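Local coordinates for hypothetical protein PA1835 (Pseudomonas aeruginosa, PDB 1YOC) that is of unknown function but has a hot-dog fold and resembles PaaI-type thioesterases, so it may act on acyl thioesters, at residues 28-36 against 47-55. Sequence-based numbering, arbitrary orientation.
Sequences YFASIAPQF and TFPKRREVL
Gln-35 and Thr-47 form an antiparallel hydrogen-bonded pair, Gln-35 N giving to Thr-47 O at 3.0 Å and Thr-47 N to Gln-35 O at 2.9 Å, and beyond this open end of a hairpin the two chains stay together through side chains and water. One step along, Pro-34 CA lies 3.4 Å from Thr-47 O as a CA-H...O contact. Ile-32 then sets its CD1 over one face of the Phe-48 ring, 4.2 Å from the centroid and 26° off the normal, a CH-pi contact. With CG of Phe-48 between its own backbone N and carbonyl carbon (chi1 72°), the ring offers that face to Ile-32. The other branch of Ile-32, CG2, meets Val-54 CG1 at 4.0 Å, the two side chains crossing at about a right angle. Arg-51 closes the more polar flank. Its chain runs extended from CG to NE and lays the guanidinium between Ala-33 CB on one face and Glu-53 CB on the opposite one; the Glu-53 carboxylate adds only a long, out-of-plane charge interaction. Two waters add to the link: one accepts from Arg-51 NE at 2.8 Å and donates to the carbonyls of Ile-32 and Pro-49, while another joins Arg-51 NH2 to Ala-30 O. Phe-48 also packs on Ala-69 of helix 63-81. Ser-31 OG donates to Tyr-28 O at 2.7 Å and also hydrogen-bonds Tyr-28 OH of the second subunit, so the same turn reaches the dimer interface. The whole illustrates how a beta hairpin, here strands 35-40 and 43-48 at the margin of the antiparallel sheet, is continued past its last strand pair by chain segments that stay packed together, within the hot-dog fold in which the sheet wraps a long central helix.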
ATOM      1  N   TYR B  28       7.335   3.328  -8.585  1.00 11.52           N
ATOM      2  CA  TYR B  28       6.946   3.314  -7.194  1.00 11.45           C
ATOM      3  C   TYR B  28       7.535   2.161  -6.376  1.00 10.71           C
ATOM      4  O   TYR B  28       7.637   2.284  -5.171  1.00 10.96           O
ATOM      5  CB  TYR B  28       5.406   3.424  -7.027  1.00  9.38           C
ATOM      6  CG  TYR B  28       5.036   3.864  -5.628  1.00 10.73           C
ATOM      7  CD1 TYR B  28       5.466   5.106  -5.122  1.00  9.60           C
ATOM      8  CD2 TYR B  28       4.296   3.011  -4.779  1.00 10.29           C
ATOM      9  CE1 TYR B  28       5.171   5.471  -3.793  1.00 11.82           C
ATOM     10  CE2 TYR B  28       3.991   3.378  -3.468  1.00 11.12           C
ATOM     11  CZ  TYR B  28       4.433   4.585  -2.987  1.00  9.65           C
ATOM     12  OH  TYR B  28       4.191   4.879  -1.685  1.00 11.59           O
ATOM     13  N   PHE B  29       7.908   1.055  -7.002  1.00 11.24           N
ATOM     14  CA  PHE B  29       8.519  -0.028  -6.233  1.00 12.38           C
ATOM     15  C   PHE B  29       9.863   0.410  -5.627  1.00 12.17           C
ATOM     16  O   PHE B  29      10.278  -0.088  -4.575  1.00 11.66           O
ATOM     17  CB  PHE B  29       8.701  -1.263  -7.103  1.00 12.10           C
ATOM     18  CG  PHE B  29       7.421  -2.036  -7.315  1.00 12.40           C
ATOM     19  CD1 PHE B  29       6.623  -2.412  -6.228  1.00 10.46           C
ATOM     20  CD2 PHE B  29       7.035  -2.430  -8.593  1.00 11.05           C
ATOM     21  CE1 PHE B  29       5.467  -3.179  -6.424  1.00 10.60           C
ATOM     22  CE2 PHE B  29       5.895  -3.194  -8.780  1.00 11.42           C
ATOM     23  CZ  PHE B  29       5.114  -3.572  -7.696  1.00 11.69           C
ATOM     24  N   ALA B  30      10.514   1.372  -6.269  1.00 12.86           N
ATOM     25  CA  ALA B  30      11.796   1.900  -5.786  1.00 13.70           C
ATOM     26  C   ALA B  30      11.659   2.554  -4.415  1.00 12.82           C
ATOM     27  O   ALA B  30      12.639   2.669  -3.680  1.00 14.63           O
ATOM     28  CB  ALA B  30      12.378   2.935  -6.824  1.00 13.36           C
ATOM     29  N   SER B  31      10.447   2.971  -4.057  1.00 12.45           N
ATOM     30  CA  SER B  31      10.214   3.608  -2.762  1.00 11.54           C
ATOM     31  C   SER B  31      10.573   2.655  -1.619  1.00 11.27           C
ATOM     32  O   SER B  31      10.810   3.123  -0.503  1.00  9.99           O
ATOM     33  CB  SER B  31       8.754   4.097  -2.582  1.00 11.67           C
ATOM     34  OG  SER B  31       7.808   3.017  -2.612  1.00 13.19           O
ATOM     35  N   ILE B  32      10.592   1.338  -1.866  1.00 10.09           N
ATOM     36  CA  ILE B  32      11.036   0.438  -0.782  1.00  9.82           C
ATOM     37  C   ILE B  32      12.402  -0.207  -1.078  1.00 10.95           C
ATOM     38  O   ILE B  32      12.896  -0.979  -0.262  1.00 12.12           O
ATOM     39  CB  ILE B  32      10.008  -0.681  -0.451  1.00 10.06           C
ATOM     40  CG1 ILE B  32       9.752  -1.587  -1.663  1.00 11.16           C
ATOM     41  CG2 ILE B  32       8.668  -0.053   0.003  1.00  9.99           C
ATOM     42  CD1 ILE B  32       8.926  -2.870  -1.282  1.00  9.79           C
ATOM     43  N   ALA B  33      13.023   0.139  -2.208  1.00 11.82           N
ATOM     44  CA  ALA B  33      14.363  -0.398  -2.583  1.00 12.63           C
ATOM     45  C   ALA B  33      14.416  -1.912  -2.427  1.00 11.74           C
ATOM     46  O   ALA B  33      15.241  -2.461  -1.713  1.00 12.91           O
ATOM     47  CB  ALA B  33      15.445   0.266  -1.696  1.00 14.04           C
ATOM     48  N   PRO B  34      13.535  -2.626  -3.132  1.00 12.50           N
ATOM     49  CA  PRO B  34      13.489  -4.087  -3.024  1.00 12.73           C
ATOM     50  C   PRO B  34      14.507  -4.864  -3.868  1.00 13.51           C
ATOM     51  O   PRO B  34      15.161  -4.300  -4.758  1.00 13.81           O
ATOM     52  CB  PRO B  34      12.058  -4.383  -3.478  1.00 11.07           C
ATOM     53  CG  PRO B  34      11.918  -3.391  -4.686  1.00 11.62           C
ATOM     54  CD  PRO B  34      12.689  -2.142  -4.249  1.00 11.35           C
ATOM     55  N   GLN B  35      14.646  -6.150  -3.550  1.00 11.90           N
ATOM     56  CA  GLN B  35      15.498  -7.050  -4.337  1.00 13.63           C
ATOM     57  C   GLN B  35      14.734  -8.368  -4.382  1.00 12.95           C
ATOM     58  O   GLN B  35      13.928  -8.669  -3.474  1.00 16.15           O
ATOM     59  CB  GLN B  35      16.843  -7.295  -3.636  1.00 14.14           C
ATOM     60  CG  GLN B  35      17.707  -6.047  -3.479  1.00 14.90           C
ATOM     61  CD  GLN B  35      18.242  -5.577  -4.832  1.00 17.58           C
ATOM     62  OE1 GLN B  35      18.343  -6.360  -5.785  1.00 18.11           O
ATOM     63  NE2 GLN B  35      18.585  -4.308  -4.914  1.00 17.48           N
ATOM     64  N   PHE B  36      14.927  -9.143  -5.427  1.00 13.61           N
ATOM     65  CA  PHE B  36      14.305 -10.468  -5.459  1.00 14.40           C
ATOM     66  C   PHE B  36      15.351 -11.470  -4.966  1.00 16.66           C
ATOM     67  O   PHE B  36      16.548 -11.378  -5.344  1.00 15.63           O
ATOM     68  CB  PHE B  36      13.940 -10.889  -6.880  1.00 13.70           C
ATOM     69  CG  PHE B  36      12.575 -10.445  -7.304  1.00 13.85           C
ATOM     70  CD1 PHE B  36      11.462 -11.278  -7.141  1.00 15.21           C
ATOM     71  CD2 PHE B  36      12.389  -9.180  -7.843  1.00 12.23           C
ATOM     72  CE1 PHE B  36      10.176 -10.823  -7.520  1.00 14.70           C
ATOM     73  CE2 PHE B  36      11.143  -8.738  -8.215  1.00 13.38           C
ATOM     74  CZ  PHE B  36      10.021  -9.560  -8.054  1.00 14.60           C
ATOM     75  N   THR B  47      12.983  -9.124  -0.805  1.00 12.49           N
ATOM     76  CA  THR B  47      13.418  -8.585   0.478  1.00 13.94           C
ATOM     77  C   THR B  47      13.525  -7.071   0.309  1.00 13.04           C
ATOM     78  O   THR B  47      13.649  -6.602  -0.805  1.00 12.00           O
ATOM     79  CB  THR B  47      14.843  -9.081   0.872  1.00 14.64           C
ATOM     80  OG1 THR B  47      15.777  -8.732  -0.171  1.00 13.61           O
ATOM     81  CG2 THR B  47      14.872 -10.605   1.050  1.00 15.13           C
ATOM     82  N   PHE B  48      13.391  -6.304   1.393  1.00 12.38           N
ATOM     83  CA  PHE B  48      13.681  -4.876   1.281  1.00 11.00           C
ATOM     84  C   PHE B  48      14.236  -4.449   2.655  1.00 13.02           C
ATOM     85  O   PHE B  48      13.863  -4.998   3.706  1.00 11.87           O
ATOM     86  CB  PHE B  48      12.489  -4.017   0.788  1.00 11.10           C
ATOM     87  CG  PHE B  48      11.367  -3.839   1.787  1.00 11.53           C
ATOM     88  CD1 PHE B  48      11.366  -2.760   2.660  1.00 12.39           C
ATOM     89  CD2 PHE B  48      10.259  -4.712   1.764  1.00 10.61           C
ATOM     90  CE1 PHE B  48      10.240  -2.513   3.521  1.00 11.86           C
ATOM     91  CE2 PHE B  48       9.141  -4.495   2.595  1.00 10.12           C
ATOM     92  CZ  PHE B  48       9.120  -3.406   3.465  1.00 10.38           C
ATOM     93  N   PRO B  49      15.145  -3.470   2.663  1.00 12.10           N
ATOM     94  CA  PRO B  49      15.713  -3.062   3.956  1.00 13.87           C
ATOM     95  C   PRO B  49      14.943  -2.068   4.806  1.00 14.79           C
ATOM     96  O   PRO B  49      14.254  -1.178   4.306  1.00 15.12           O
ATOM     97  CB  PRO B  49      17.073  -2.487   3.560  1.00 16.19           C
ATOM     98  CG  PRO B  49      16.720  -1.748   2.260  1.00 14.34           C
ATOM     99  CD  PRO B  49      15.784  -2.777   1.538  1.00 13.15           C
ATOM    100  N   LYS B  50      15.094  -2.209   6.113  1.00 15.01           N
ATOM    101  CA  LYS B  50      14.504  -1.230   7.007  1.00 14.95           C
ATOM    102  C   LYS B  50      15.419   0.005   6.885  1.00 15.10           C
ATOM    103  O   LYS B  50      16.664  -0.112   6.923  1.00 14.98           O
ATOM    104  CB  LYS B  50      14.537  -1.743   8.452  1.00 14.09           C
ATOM    105  CG  LYS B  50      14.118  -0.674   9.486  1.00 16.77           C
ATOM    106  CD  LYS B  50      13.704  -1.330  10.810  1.00 19.22           C
ATOM    107  CE  LYS B  50      13.315  -0.304  11.864  1.00 23.27           C
ATOM    108  NZ  LYS B  50      14.470   0.171  12.662  1.00 25.91           N
ATOM    109  N   ARG B  51      14.827   1.176   6.714  1.00 13.63           N
ATOM    110  CA  ARG B  51      15.603   2.416   6.622  1.00 14.74           C
ATOM    111  C   ARG B  51      14.610   3.548   6.913  1.00 14.21           C
ATOM    112  O   ARG B  51      13.404   3.327   6.825  1.00 13.42           O
ATOM    113  CB  ARG B  51      16.254   2.577   5.237  1.00 14.61           C
ATOM    114  CG  ARG B  51      15.238   2.569   4.111  1.00 16.26           C
ATOM    115  CD  ARG B  51      15.888   2.825   2.729  1.00 16.96           C
ATOM    116  NE  ARG B  51      14.871   2.693   1.690  1.00 17.70           N
ATOM    117  CZ  ARG B  51      14.774   3.478   0.627  1.00 18.65           C
ATOM    118  NH1 ARG B  51      15.658   4.472   0.425  1.00 21.13           N
ATOM    119  NH2 ARG B  51      13.746   3.319  -0.191  1.00 18.75           N
ATOM    120  N   ARG B  52      15.099   4.749   7.251  1.00 13.38           N
ATOM    121  CA  ARG B  52      14.187   5.854   7.594  1.00 14.14           C
ATOM    122  C   ARG B  52      13.009   6.067   6.652  1.00 11.85           C
ATOM    123  O   ARG B  52      11.871   6.241   7.104  1.00 12.00           O
ATOM    124  CB  ARG B  52      14.962   7.189   7.694  1.00 16.52           C
ATOM    125  CG  ARG B  52      14.143   8.329   8.322  1.00 18.28           C
ATOM    126  CD  ARG B  52      14.900   9.682   8.239  1.00 18.95           C
ATOM    127  NE  ARG B  52      14.980  10.092   6.856  1.00 21.29           N
ATOM    128  CZ  ARG B  52      13.957  10.631   6.191  1.00 23.30           C
ATOM    129  NH1 ARG B  52      12.801  10.844   6.818  1.00 20.41           N
ATOM    130  NH2 ARG B  52      14.061  10.883   4.889  1.00 23.02           N
ATOM    131  N   GLU B  53      13.298   6.022   5.355  1.00 13.05           N
ATOM    132  CA  GLU B  53      12.344   6.241   4.283  1.00 14.21           C
ATOM    133  C   GLU B  53      11.114   5.323   4.258  1.00 13.06           C
ATOM    134  O   GLU B  53      10.069   5.702   3.682  1.00 12.94           O
ATOM    135  CB  GLU B  53      13.063   6.173   2.900  1.00 15.61           C
ATOM    136  CG  GLU B  53      14.052   7.330   2.632  1.00 19.35           C
ATOM    137  CD  GLU B  53      15.497   7.052   3.082  1.00 20.23           C
ATOM    138  OE1 GLU B  53      15.751   6.151   3.899  1.00 17.63           O
ATOM    139  OE2 GLU B  53      16.395   7.762   2.612  1.00 22.60           O
ATOM    140  N   VAL B  54      11.215   4.146   4.856  1.00 11.00           N
ATOM    141  CA  VAL B  54      10.048   3.231   4.867  1.00 10.48           C
ATOM    142  C   VAL B  54       9.396   3.086   6.250  1.00 11.74           C
ATOM    143  O   VAL B  54       8.636   2.155   6.496  1.00 11.31           O
ATOM    144  CB  VAL B  54      10.436   1.802   4.314  1.00 11.12           C
ATOM    145  CG1 VAL B  54      10.779   1.914   2.833  1.00 12.33           C
ATOM    146  CG2 VAL B  54      11.652   1.216   5.067  1.00 10.26           C
ATOM    147  N   LEU B  55       9.659   4.033   7.150  1.00 10.51           N
ATOM    148  CA  LEU B  55       9.075   3.924   8.485  1.00 11.27           C
ATOM    149  C   LEU B  55       7.727   4.623   8.635  1.00 10.67           C
ATOM    150  O   LEU B  55       7.361   5.481   7.812  1.00 10.53           O
ATOM    151  CB  LEU B  55      10.053   4.511   9.542  1.00 10.76           C
ATOM    152  CG  LEU B  55      11.458   3.883   9.474  1.00 11.35           C
ATOM    153  CD1 LEU B  55      12.350   4.474  10.564  1.00 14.34           C
ATOM    154  CD2 LEU B  55      11.346   2.353   9.616  1.00 10.90           C
TER
HETATM  155  O   HOH W   1      14.552   4.477  -2.864  1.00 33.06           O
HETATM  156  O   HOH W   2      10.347   5.752   0.265  1.00 22.96           O
HETATM  157  O   HOH W   3      13.633   0.226   1.947  1.00 13.08           O